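Local coordinates for protein prolyl oligopeptidase (Novosphingobium capsulatum, PDB 1YR2) that probably hydrolyses oligopeptides at the bond after proline, and more weakly after alanine, as a serine peptidase of the S9A family, at residues V645-I650 against A671-A676; Q258-T263 against G304-V309; S426-P431 against F477-K482; F322-G327 against G414-R419. All coordinates share one frame; numbering follows the deposited sequence.

Interaction 1 (V645-I650 against A671-A676); sequences VDYPAI and AALQTA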
loop_
_atom_site.group_PDB
_atom_site.type_symbol
_atom_site.label_atom_id
_atom_site.label_comp_id
_atom_site.label_asym_id
_atom_site.label_seq_id
_atom_site.Cartn_x
_atom_site.Cartn_y
_atom_site.Cartn_z
ATOM N N VAL A 645 0.539 38.465 6.271
ATOM C CA VAL A 645 -0.628 37.604 6.250
ATOM C C VAL A 645 -0.449 36.617 7.402
ATOM O O VAL A 645 0.624 36.069 7.526
ATOM C CB VAL A 645 -0.618 36.891 4.861
ATOM C CG1 VAL A 645 -1.503 35.734 4.815
ATOM C CG2 VAL A 645 -1.000 37.928 3.751
ATOM N N ASP A 646 -1.476 36.385 8.221
ATOM C CA ASP A 646 -1.399 35.384 9.286
ATOM C C ASP A 646 -1.432 33.937 8.724
ATOM O O ASP A 646 -2.381 33.524 8.043
ATOM C CB ASP A 646 -2.518 35.549 10.319
ATOM C CG ASP A 646 -2.361 36.822 11.192
ATOM O OD1 ASP A 646 -1.251 37.370 11.381
ATOM O OD2 ASP A 646 -3.334 37.325 11.749
ATOM N N TYR A 647 -0.393 33.180 9.047
ATOM C CA TYR A 647 -0.248 31.811 8.601
ATOM C C TYR A 647 -0.810 30.880 9.670
ATOM O O TYR A 647 -0.855 31.214 10.848
ATOM C CB TYR A 647 1.245 31.477 8.347
ATOM C CG TYR A 647 1.686 31.722 6.896
ATOM C CD1 TYR A 647 1.363 32.916 6.222
ATOM C CD2 TYR A 647 2.373 30.764 6.198
ATOM C CE1 TYR A 647 1.758 33.129 4.925
ATOM C CE2 TYR A 647 2.768 30.973 4.855
ATOM C CZ TYR A 647 2.491 32.155 4.259
ATOM O OH TYR A 647 2.839 32.314 2.948
ATOM N N PRO A 648 -1.161 29.675 9.265
ATOM C CA PRO A 648 -1.506 28.645 10.230
ATOM C C PRO A 648 -0.317 28.312 11.137
ATOM O O PRO A 648 0.848 28.675 10.878
ATOM C CB PRO A 648 -1.838 27.433 9.361
ATOM C CG PRO A 648 -1.631 27.813 7.974
ATOM C CD PRO A 648 -1.149 29.179 7.874
ATOM N N ALA A 649 -0.619 27.603 12.197
ATOM C CA ALA A 649 0.454 26.928 12.964
ATOM C C ALA A 649 1.030 25.861 12.041
ATOM O O ALA A 649 0.279 25.165 11.367
ATOM C CB ALA A 649 -0.098 26.305 14.216
ATOM N N ILE A 650 2.353 25.702 12.028
ATOM C CA ILE A 650 3.015 24.805 11.118
ATOM C C ILE A 650 4.089 24.046 11.847
ATOM O O ILE A 650 4.884 24.657 12.576
ATOM C CB ILE A 650 3.672 25.576 9.935
ATOM C CG1 ILE A 650 2.639 26.343 9.117
ATOM C CG2 ILE A 650 4.449 24.619 9.031
ATOM C CD1 ILE A 650 3.230 27.290 8.078
ATOM N N ALA A 671 13.381 28.417 8.120
ATOM C CA ALA A 671 14.064 29.700 8.291
ATOM C C ALA A 671 13.255 30.823 7.671
ATOM O O ALA A 671 13.118 31.872 8.284
ATOM C CB ALA A 671 15.500 29.663 7.735
ATOM N N ALA A 672 12.691 30.592 6.479
ATOM C CA ALA A 672 11.883 31.563 5.797
ATOM C C ALA A 672 10.621 31.906 6.574
ATOM O O ALA A 672 10.325 33.114 6.767
ATOM C CB ALA A 672 11.514 31.106 4.330
ATOM N N LEU A 673 9.893 30.880 7.043
ATOM C CA LEU A 673 8.687 31.109 7.841
ATOM C C LEU A 673 8.986 31.866 9.146
ATOM O O LEU A 673 8.217 32.735 9.517
ATOM C CB LEU A 673 8.050 29.767 8.274
ATOM C CG LEU A 673 7.468 28.860 7.213
ATOM C CD1 LEU A 673 6.982 27.609 7.831
ATOM C CD2 LEU A 673 6.308 29.532 6.469
ATOM N N GLN A 674 10.059 31.500 9.860
ATOM C CA GLN A 674 10.374 32.108 11.163
ATOM C C GLN A 674 10.855 33.560 10.984
ATOM O O GLN A 674 10.614 34.401 11.820
ATOM C CB GLN A 674 11.423 31.327 11.941
ATOM C CG GLN A 674 10.897 30.040 12.557
ATOM C CD GLN A 674 11.925 29.213 13.262
ATOM O OE1 GLN A 674 13.138 29.565 13.312
ATOM N NE2 GLN A 674 11.462 28.051 13.799
ATOM N N THR A 675 11.493 33.838 9.852
ATOM C CA THR A 675 11.928 35.183 9.505
ATOM C C THR A 675 10.807 36.102 8.995
ATOM O O THR A 675 10.897 37.317 9.147
ATOM C CB THR A 675 12.977 35.082 8.444
ATOM O OG1 THR A 675 14.066 34.317 8.970
ATOM C CG2 THR A 675 13.567 36.499 8.052
ATOM N N ALA A 676 9.792 35.543 8.347
ATOM C CA ALA A 676 8.709 36.326 7.781
ATOM C C ALA A 676 7.768 36.872 8.837
ATOM O O ALA A 676 7.673 36.337 9.910
ATOM C CB ALA A 676 7.905 35.512 6.752
#
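L673 reaches from helix 664-675 to Y647, just before strand 649-654, and I650, its second residue; strand, helix and strand 683-687 form a beta-alpha-beta unit of the alpha/beta-hydrolase fold. The contact is purely apolar: both leucine methyls reach I650, and CD2 also reaches Y647. CD1 packs on both methyls of the isoleucine, 3.8 Å from I650 CD1 and 4.1 Å from I650 CG2. CD2 comes obliquely to the tyrosine ring, 4.1 Å from Y647 CD2, and also meets I650 CD1. Both partners cross the leucine at about a right angle. With CG anti to the carbonyl carbon (chi1 -66°) and an extended chi2 of 177°, L673 brings both branches off the helix and toward Y647 and I650. An alanine here would take away both methyls and would probably open a gap between Y647, I650 and the helix. Around this first shell, H683 of the next strand touches all three side chains, T585 of helix 576-587 lies against Y647 and I650, and Y647 OH hydrogen-bonds to N586 and R642. Near the helix end, T675 OG1 (2.7 Å) and T675 N (3.0 Å) bond to A671 O from opposite faces of its carbonyl plane.

Interaction 2 (Q258-T263 against G304-V309); sequences QPVFAT and GKIGPV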
loop_
_atom_site.group_PDB
_atom_site.type_symbol
_atom_site.label_atom_id
_atom_site.label_comp_id
_atom_site.label_asym_id
_atom_site.label_seq_id
_atom_site.Cartn_x
_atom_site.Cartn_y
_atom_site.Cartn_z
ATOM N N GLN A 258 13.592 -34.522 -12.774
ATOM C CA GLN A 258 13.350 -34.554 -14.203
ATOM C C GLN A 258 13.206 -33.079 -14.718
ATOM O O GLN A 258 12.382 -32.364 -14.191
ATOM C CB GLN A 258 12.032 -35.281 -14.375
ATOM C CG GLN A 258 11.426 -35.357 -15.795
ATOM C CD GLN A 258 10.131 -36.166 -15.783
ATOM O OE1 GLN A 258 10.106 -37.248 -15.198
ATOM N NE2 GLN A 258 9.045 -35.623 -16.374
ATOM N N PRO A 259 13.956 -32.665 -15.730
ATOM C CA PRO A 259 13.816 -31.344 -16.339
ATOM C C PRO A 259 12.472 -31.210 -17.056
ATOM O O PRO A 259 12.029 -32.142 -17.710
ATOM C CB PRO A 259 14.970 -31.278 -17.332
ATOM C CG PRO A 259 15.456 -32.636 -17.502
ATOM C CD PRO A 259 14.977 -33.487 -16.413
ATOM N N VAL A 260 11.800 -30.080 -16.896
ATOM C CA VAL A 260 10.490 -29.852 -17.517
ATOM C C VAL A 260 10.533 -28.779 -18.571
ATOM O O VAL A 260 9.962 -28.952 -19.650
ATOM C CB VAL A 260 9.454 -29.468 -16.445
ATOM C CG1 VAL A 260 8.107 -29.124 -17.088
ATOM C CG2 VAL A 260 9.272 -30.627 -15.491
ATOM N N PHE A 261 11.217 -27.664 -18.283
ATOM C CA PHE A 261 11.245 -26.544 -19.226
ATOM C C PHE A 261 12.473 -25.665 -19.070
ATOM O O PHE A 261 12.869 -25.328 -17.947
ATOM C CB PHE A 261 10.014 -25.653 -19.056
ATOM C CG PHE A 261 9.793 -24.699 -20.200
ATOM C CD1 PHE A 261 9.521 -25.177 -21.477
ATOM C CD2 PHE A 261 9.893 -23.317 -20.014
ATOM C CE1 PHE A 261 9.360 -24.335 -22.507
ATOM C CE2 PHE A 261 9.691 -22.462 -21.076
ATOM C CZ PHE A 261 9.435 -22.954 -22.299
ATOM N N ALA A 262 13.026 -25.296 -20.217
ATOM C CA ALA A 262 14.111 -24.344 -20.327
ATOM C C ALA A 262 14.020 -23.604 -21.656
ATOM O O ALA A 262 13.401 -24.114 -22.597
ATOM C CB ALA A 262 15.446 -25.053 -20.226
ATOM N N THR A 263 14.659 -22.429 -21.736
ATOM C CA THR A 263 14.834 -21.701 -23.006
ATOM C C THR A 263 16.314 -21.467 -23.271
ATOM O O THR A 263 16.841 -20.414 -22.945
ATOM C CB THR A 263 14.104 -20.339 -23.024
ATOM O OG1 THR A 263 14.390 -19.582 -21.834
ATOM C CG2 THR A 263 12.607 -20.546 -23.049
ATOM N N GLY A 304 -0.605 -38.512 -14.087
ATOM C CA GLY A 304 0.566 -38.135 -13.330
ATOM C C GLY A 304 1.779 -37.766 -14.151
ATOM O O GLY A 304 2.826 -37.436 -13.568
ATOM N N LYS A 305 1.666 -37.835 -15.477
ATOM C CA LYS A 305 2.781 -37.615 -16.395
ATOM C C LYS A 305 2.575 -36.326 -17.186
ATOM O O LYS A 305 1.521 -36.073 -17.729
ATOM C CB LYS A 305 2.908 -38.793 -17.371
ATOM C CG LYS A 305 3.332 -40.129 -16.678
ATOM C CD LYS A 305 3.994 -41.166 -17.628
ATOM C CE LYS A 305 5.485 -40.821 -17.981
ATOM N NZ LYS A 305 5.618 -39.776 -19.084
ATOM N N ILE A 306 3.614 -35.512 -17.239
ATOM C CA ILE A 306 3.559 -34.229 -17.949
ATOM C C ILE A 306 3.828 -34.429 -19.421
ATOM O O ILE A 306 4.864 -34.952 -19.813
ATOM C CB ILE A 306 4.623 -33.278 -17.361
ATOM C CG1 ILE A 306 4.310 -33.011 -15.902
ATOM C CG2 ILE A 306 4.649 -31.984 -18.153
ATOM C CD1 ILE A 306 5.347 -32.251 -15.188
ATOM N N GLY A 307 2.924 -33.973 -20.267
ATOM C CA GLY A 307 3.097 -34.113 -21.689
ATOM C C GLY A 307 4.043 -33.067 -22.270
ATOM O O GLY A 307 4.700 -32.313 -21.546
ATOM N N PRO A 308 4.125 -33.018 -23.589
ATOM C CA PRO A 308 4.988 -32.037 -24.260
ATOM C C PRO A 308 4.587 -30.606 -23.883
ATOM O O PRO A 308 3.405 -30.315 -23.760
ATOM C CB PRO A 308 4.732 -32.299 -25.751
ATOM C CG PRO A 308 4.099 -33.579 -25.842
ATOM C CD PRO A 308 3.398 -33.877 -24.550
ATOM N N VAL A 309 5.571 -29.742 -23.676
ATOM C CA VAL A 309 5.359 -28.321 -23.332
ATOM C C VAL A 309 5.198 -27.545 -24.630
ATOM O O VAL A 309 6.082 -27.639 -25.521
ATOM C CB VAL A 309 6.529 -27.744 -22.508
ATOM C CG1 VAL A 309 6.284 -26.263 -22.145
ATOM C CG2 VAL A 309 6.712 -28.499 -21.225
HETATM O O HOH W 1 6.142 -36.521 -16.037
#
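V309 meets V260 and F261 through all three of its side-chain carbons, CB and CG1 toward F261 and CG2 toward V260. Its CB lies 4.1 Å from F261 CD1. Beyond it the side chain forks: CG1, anti to the backbone N (chi1 -179°), goes to the phenylalanine, and CG2, anti to the carbonyl carbon, goes to the valine. The CG1 methyl comes obliquely to the ring, 3.5 Å from F261 CD1 and 3.6 Å from F261 CE1, the two side chains crossing at about a right angle. The other methyl, V309 CG2, lies 3.6 Å from V260 O and, more loosely, 4.4 Å from V260 CG1. Further along, V260 CG2 touches I306 CD1 at 4.3 Å, extending the apolar seam. No direct hydrogen bond joins the two strands. A water links them instead at the end of the seam, accepting from Q258 NE2 at 3.1 Å and from the backbone N of I306, while Q258 OE1 is held by R249. H271 meets the F261 ring edge-to-face. V260 and F261 together oppose V245 in a classic beta bulge on their own sheet. Strands 258-261 and 305-311 are the outermost strands of two successive four-stranded sheets, and side chains meeting without backbone pairing between such sheets are typical of neighbouring blades in a beta-propeller.

Interaction 3 (S426-P431 against F477-K482); sequences SSFTQP and FIVRRK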
loop_
_atom_site.group_PDB
_atom_site.type_symbol
_atom_site.label_atom_id
_atom_site.label_comp_id
_atom_site.label_asym_id
_atom_site.label_seq_id
_atom_site.Cartn_x
_atom_site.Cartn_y
_atom_site.Cartn_z
ATOM N N SER A 426 -9.325 -4.488 3.778
ATOM C CA SER A 426 -8.824 -3.501 4.728
ATOM C C SER A 426 -9.416 -2.130 4.426
ATOM O O SER A 426 -9.947 -1.881 3.312
ATOM C CB SER A 426 -7.311 -3.473 4.701
ATOM O OG SER A 426 -6.880 -2.690 3.603
ATOM N N SER A 427 -9.381 -1.238 5.399
ATOM C CA SER A 427 -9.825 0.117 5.161
ATOM C C SER A 427 -9.308 1.021 6.264
ATOM O O SER A 427 -8.594 0.569 7.112
ATOM C CB SER A 427 -11.367 0.203 5.083
ATOM O OG SER A 427 -11.747 1.416 4.436
ATOM N N PHE A 428 -9.680 2.302 6.248
ATOM C CA PHE A 428 -9.142 3.251 7.222
ATOM C C PHE A 428 -9.478 2.857 8.656
ATOM O O PHE A 428 -8.736 3.197 9.571
ATOM C CB PHE A 428 -9.610 4.668 6.918
ATOM C CG PHE A 428 -9.243 5.134 5.568
ATOM C CD1 PHE A 428 -7.938 5.445 5.272
ATOM C CD2 PHE A 428 -10.205 5.193 4.543
ATOM C CE1 PHE A 428 -7.566 5.852 4.009
ATOM C CE2 PHE A 428 -9.850 5.664 3.263
ATOM C CZ PHE A 428 -8.513 5.965 2.999
ATOM N N THR A 429 -10.559 2.099 8.864
ATOM C CA THR A 429 -10.895 1.641 10.216
ATOM C C THR A 429 -10.951 0.150 10.321
ATOM O O THR A 429 -11.541 -0.399 11.270
ATOM C CB THR A 429 -12.245 2.201 10.644
ATOM O OG1 THR A 429 -13.214 1.878 9.623
ATOM C CG2 THR A 429 -12.154 3.734 10.680
ATOM N N GLN A 430 -10.294 -0.521 9.400
ATOM C CA GLN A 430 -10.248 -1.989 9.383
ATOM C C GLN A 430 -8.865 -2.469 9.014
ATOM O O GLN A 430 -8.494 -2.513 7.832
ATOM C CB GLN A 430 -11.311 -2.522 8.434
ATOM C CG GLN A 430 -11.350 -4.033 8.261
ATOM C CD GLN A 430 -11.669 -4.712 9.546
ATOM O OE1 GLN A 430 -12.833 -4.778 9.929
ATOM N NE2 GLN A 430 -10.642 -5.210 10.232
ATOM N N PRO A 431 -8.050 -2.844 9.996
ATOM C CA PRO A 431 -6.812 -3.531 9.663
ATOM C C PRO A 431 -7.099 -4.785 8.839
ATOM O O PRO A 431 -8.146 -5.407 9.026
ATOM C CB PRO A 431 -6.222 -3.879 11.037
ATOM C CG PRO A 431 -6.925 -2.974 12.001
ATOM C CD PRO A 431 -8.274 -2.743 11.445
ATOM N N PHE A 477 -12.583 10.706 0.640
ATOM C CA PHE A 477 -13.033 9.826 1.718
ATOM C C PHE A 477 -13.136 10.655 2.975
ATOM O O PHE A 477 -12.309 11.546 3.220
ATOM C CB PHE A 477 -12.018 8.707 2.023
ATOM C CG PHE A 477 -11.796 7.736 0.916
ATOM C CD1 PHE A 477 -12.823 6.933 0.468
ATOM C CD2 PHE A 477 -10.565 7.652 0.283
ATOM C CE1 PHE A 477 -12.644 6.071 -0.595
ATOM C CE2 PHE A 477 -10.372 6.757 -0.777
ATOM C CZ PHE A 477 -11.414 5.960 -1.192
ATOM N N ILE A 478 -14.173 10.413 3.755
ATOM C CA ILE A 478 -14.352 11.063 5.059
ATOM C C ILE A 478 -14.639 9.964 6.061
ATOM O O ILE A 478 -15.549 9.144 5.845
ATOM C CB ILE A 478 -15.563 12.015 4.962
ATOM C CG1 ILE A 478 -15.274 13.127 3.969
ATOM C CG2 ILE A 478 -15.851 12.678 6.336
ATOM C CD1 ILE A 478 -16.518 13.792 3.507
ATOM N N VAL A 479 -13.887 9.932 7.151
ATOM C CA VAL A 479 -13.913 8.809 8.056
ATOM C C VAL A 479 -14.124 9.359 9.435
ATOM O O VAL A 479 -13.392 10.215 9.887
ATOM C CB VAL A 479 -12.563 8.058 8.051
ATOM C CG1 VAL A 479 -12.688 6.784 8.875
ATOM C CG2 VAL A 479 -12.164 7.715 6.648
ATOM N N ARG A 480 -15.154 8.883 10.093
ATOM C CA ARG A 480 -15.525 9.409 11.415
ATOM C C ARG A 480 -16.073 8.317 12.288
ATOM O O ARG A 480 -16.782 7.420 11.819
ATOM C CB ARG A 480 -16.623 10.433 11.264
ATOM C CG ARG A 480 -16.135 11.756 10.716
ATOM C CD ARG A 480 -17.233 12.743 10.380
ATOM N NE ARG A 480 -18.061 12.295 9.259
ATOM C CZ ARG A 480 -18.954 13.075 8.675
ATOM N NH1 ARG A 480 -19.137 14.311 9.114
ATOM N NH2 ARG A 480 -19.694 12.623 7.672
ATOM N N ARG A 481 -15.758 8.399 13.563
ATOM C CA ARG A 481 -16.440 7.594 14.543
ATOM C C ARG A 481 -17.952 7.946 14.607
ATOM O O ARG A 481 -18.348 9.049 14.280
ATOM C CB ARG A 481 -15.744 7.790 15.891
ATOM C CG ARG A 481 -15.999 6.704 16.904
ATOM C CD ARG A 481 -15.083 6.902 18.103
ATOM N NE ARG A 481 -15.262 8.229 18.695
ATOM C CZ ARG A 481 -14.475 8.761 19.607
ATOM N NH1 ARG A 481 -13.383 8.120 19.978
ATOM N NH2 ARG A 481 -14.725 9.968 20.102
ATOM N N LYS A 482 -18.768 6.974 15.018
ATOM C CA LYS A 482 -20.223 7.085 14.957
ATOM C C LYS A 482 -20.843 7.999 16.055
ATOM O O LYS A 482 -22.064 8.208 16.082
ATOM C CB LYS A 482 -20.889 5.688 14.974
ATOM C CG LYS A 482 -20.755 4.959 13.673
ATOM C CD LYS A 482 -21.519 3.641 13.632
ATOM C CE LYS A 482 -21.362 2.993 12.245
ATOM N NZ LYS A 482 -21.919 1.632 12.298
#
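F428 and T429, at the corner of a type I turn from S427 to Q430, press on F477 and V479 of strand 473-481. The tight part is apolar. F428 puts its ring end over one face of the F477 ring, with CE2 3.7 Å from F477 CD2, and that atom in turn lies at the edge of the F428 ring; the planes are inclined at 56° and the centroids are 5.4 Å apart. The same F428 ring lies with CD2 3.8 Å from V479 CG2. The other valine methyl meets the threonine tip to tip, T429 CG2 to V479 CG1 at 3.6 Å. T429 OG1 sits between the backbone N and the carbonyl carbon (chi1 53°), leaving CG2 anti to the carbonyl carbon and aimed at V479. An alanine in place of F428 would remove the ring and probably leave that face of F477 without its partner and V479 CG2 with little more than the CB to pack on. Away from this packing the segments part: Q430 and R480, partly exposed, bond elsewhere, Q430 NE2 to P431 O at 2.8 Å and R480 to E462. The contact joins the last propeller blade, through the turn after strand 421-427, to the hydrolase sheet, where strand 473-481 runs between 459-467 and 519-523. F459 of strand 459-467 and M511 of helix 508-514 lie against T429, and I514 of that helix against V479.

Interaction 4 (F322-G327 against G414-R419); sequences FVDGVG and GRPGDR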
loop_
_atom_site.group_PDB
_atom_site.type_symbol
_atom_site.label_atom_id
_atom_site.label_comp_id
_atom_site.label_asym_id
_atom_site.label_seq_id
_atom_site.Cartn_x
_atom_site.Cartn_y
_atom_site.Cartn_z
ATOM N N PHE A 322 -1.934 -16.127 -15.065
ATOM C CA PHE A 322 -2.759 -17.345 -14.971
ATOM C C PHE A 322 -3.601 -17.293 -13.710
ATOM O O PHE A 322 -3.097 -17.044 -12.662
ATOM C CB PHE A 322 -1.829 -18.551 -14.924
ATOM C CG PHE A 322 -2.523 -19.879 -14.724
ATOM C CD1 PHE A 322 -3.546 -20.275 -15.531
ATOM C CD2 PHE A 322 -2.085 -20.726 -13.713
ATOM C CE1 PHE A 322 -4.162 -21.485 -15.319
ATOM C CE2 PHE A 322 -2.675 -21.947 -13.528
ATOM C CZ PHE A 322 -3.701 -22.320 -14.353
ATOM N N VAL A 323 -4.897 -17.535 -13.854
ATOM C CA VAL A 323 -5.811 -17.556 -12.708
ATOM C C VAL A 323 -5.936 -18.987 -12.202
ATOM O O VAL A 323 -5.419 -19.299 -11.128
ATOM C CB VAL A 323 -7.164 -16.938 -13.086
ATOM C CG1 VAL A 323 -8.136 -16.958 -11.931
ATOM C CG2 VAL A 323 -7.004 -15.516 -13.526
ATOM N N ASP A 324 -6.605 -19.844 -12.972
ATOM C CA ASP A 324 -6.727 -21.259 -12.683
ATOM C C ASP A 324 -7.294 -21.938 -13.926
ATOM O O ASP A 324 -7.619 -21.273 -14.923
ATOM C CB ASP A 324 -7.650 -21.457 -11.464
ATOM C CG ASP A 324 -7.449 -22.797 -10.735
ATOM O OD1 ASP A 324 -6.644 -23.697 -11.139
ATOM O OD2 ASP A 324 -8.084 -23.007 -9.689
ATOM N N GLY A 325 -7.390 -23.261 -13.867
ATOM C CA GLY A 325 -8.012 -24.060 -14.903
ATOM C C GLY A 325 -9.085 -24.955 -14.314
ATOM O O GLY A 325 -9.031 -25.294 -13.150
ATOM N N VAL A 326 -10.095 -25.260 -15.112
ATOM C CA VAL A 326 -11.082 -26.280 -14.774
ATOM C C VAL A 326 -11.197 -27.106 -16.023
ATOM O O VAL A 326 -11.532 -26.583 -17.092
ATOM C CB VAL A 326 -12.475 -25.701 -14.451
ATOM C CG1 VAL A 326 -13.493 -26.828 -14.167
ATOM C CG2 VAL A 326 -12.416 -24.758 -13.332
ATOM N N GLY A 327 -10.862 -28.386 -15.922
ATOM C CA GLY A 327 -10.974 -29.258 -17.090
ATOM C C GLY A 327 -9.928 -28.830 -18.118
ATOM O O GLY A 327 -8.767 -28.647 -17.774
ATOM N N GLY A 414 -9.511 -19.870 -2.356
ATOM C CA GLY A 414 -10.604 -20.785 -2.628
ATOM C C GLY A 414 -10.229 -21.580 -3.867
ATOM O O GLY A 414 -9.192 -21.360 -4.481
ATOM N N ARG A 415 -11.047 -22.556 -4.165
ATOM C CA ARG A 415 -10.786 -23.492 -5.244
ATOM C C ARG A 415 -12.105 -23.695 -6.021
ATOM O O ARG A 415 -13.203 -23.634 -5.447
ATOM C CB ARG A 415 -10.384 -24.839 -4.634
ATOM C CG ARG A 415 -9.030 -24.902 -4.004
ATOM C CD ARG A 415 -8.742 -26.280 -3.401
ATOM N NE ARG A 415 -9.727 -26.657 -2.367
ATOM C CZ ARG A 415 -9.917 -27.913 -1.926
ATOM N NH1 ARG A 415 -9.192 -28.916 -2.425
ATOM N NH2 ARG A 415 -10.820 -28.184 -0.981
ATOM N N PRO A 416 -11.996 -24.010 -7.294
ATOM C CA PRO A 416 -13.161 -24.417 -8.055
ATOM C C PRO A 416 -13.792 -25.642 -7.399
ATOM O O PRO A 416 -13.097 -26.522 -6.939
ATOM C CB PRO A 416 -12.577 -24.799 -9.419
ATOM C CG PRO A 416 -11.331 -24.151 -9.516
ATOM C CD PRO A 416 -10.766 -24.021 -8.116
ATOM N N GLY A 417 -15.097 -25.679 -7.311
ATOM C CA GLY A 417 -15.771 -26.811 -6.697
ATOM C C GLY A 417 -15.840 -26.766 -5.172
ATOM O O GLY A 417 -16.479 -27.606 -4.607
ATOM N N ASP A 418 -15.140 -25.830 -4.522
ATOM C CA ASP A 418 -15.158 -25.674 -3.070
ATOM C C ASP A 418 -16.150 -24.547 -2.706
ATOM O O ASP A 418 -16.063 -23.442 -3.264
ATOM C CB ASP A 418 -13.729 -25.323 -2.616
ATOM C CG ASP A 418 -13.534 -25.381 -1.120
ATOM O OD1 ASP A 418 -14.510 -25.212 -0.350
ATOM O OD2 ASP A 418 -12.383 -25.578 -0.627
ATOM N N ARG A 419 -17.024 -24.781 -1.733
ATOM C CA ARG A 419 -18.008 -23.781 -1.312
ATOM C C ARG A 419 -17.474 -22.735 -0.321
ATOM O O ARG A 419 -18.150 -21.771 -0.053
ATOM C CB ARG A 419 -19.225 -24.474 -0.715
ATOM C CG ARG A 419 -19.018 -25.087 0.672
ATOM C CD ARG A 419 -20.049 -26.154 0.972
ATOM N NE ARG A 419 -19.684 -27.042 2.077
ATOM C CZ ARG A 419 -20.546 -27.862 2.682
ATOM N NH1 ARG A 419 -21.820 -27.920 2.288
ATOM N NH2 ARG A 419 -20.143 -28.641 3.684
#
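The carboxylate of D324 and the ring of P416 approach from opposite directions, D324 OD2 standing 3.3 Å from P416 CD and 3.4 Å from P416 CG. That oxygen also has a hydrogen-bond partner in S277 OG, while D324 OD1 takes a weak bond from G325 N at 2.9 Å. These two bonds probably limit the turning of the carboxylate beside the proline. One face of the F322 ring carries D324 N, offset toward the rim. The guanidinium of R415 receives D418 OD2 at its edge and in its plane; the salt bridge from R415 NH2 measures 3.1 Å, and the arginine meets the oxygen from 49° above the carboxylate plane. This pair spans the type II turn from R415 to D418, closed by a backbone bond from D418 N to R415 O. Farther round the rim of the proline ring, V326 CG2 slides past, 3.9 Å from P416 CB. V326 ends the first strand of its blade, and the turn follows strand 408-413, the first of another blade. P416 touches S277 and I371, from two further blades. The meeting of loops and strand ends from several sheets is consistent with a mouth of the central channel in this family's seven-bladed beta-propeller.

Interactions 2 and 4 belong to the propeller, interaction 1 to the hydrolase domain, and interaction 3 bridges the two. Interactions 2 and 4 have centres 22 Å apart and follow each other through strands 305-311 and 320-326; one joins neighbouring blades, the other blades that are not adjacent. Interaction 1 lies 69 Å from interaction 2 and 60 Å from interaction 4, centre to centre, across the middle of the chain. Interaction 3 reaches the same mixed sheet as interaction 1, with nearest atoms about 20 Å apart. Helix 576-587, which touches 645-650, follows the probable nucleophile elbow, whereas interaction 3 lies at the junction of the domains, where any movement between them would probably be felt.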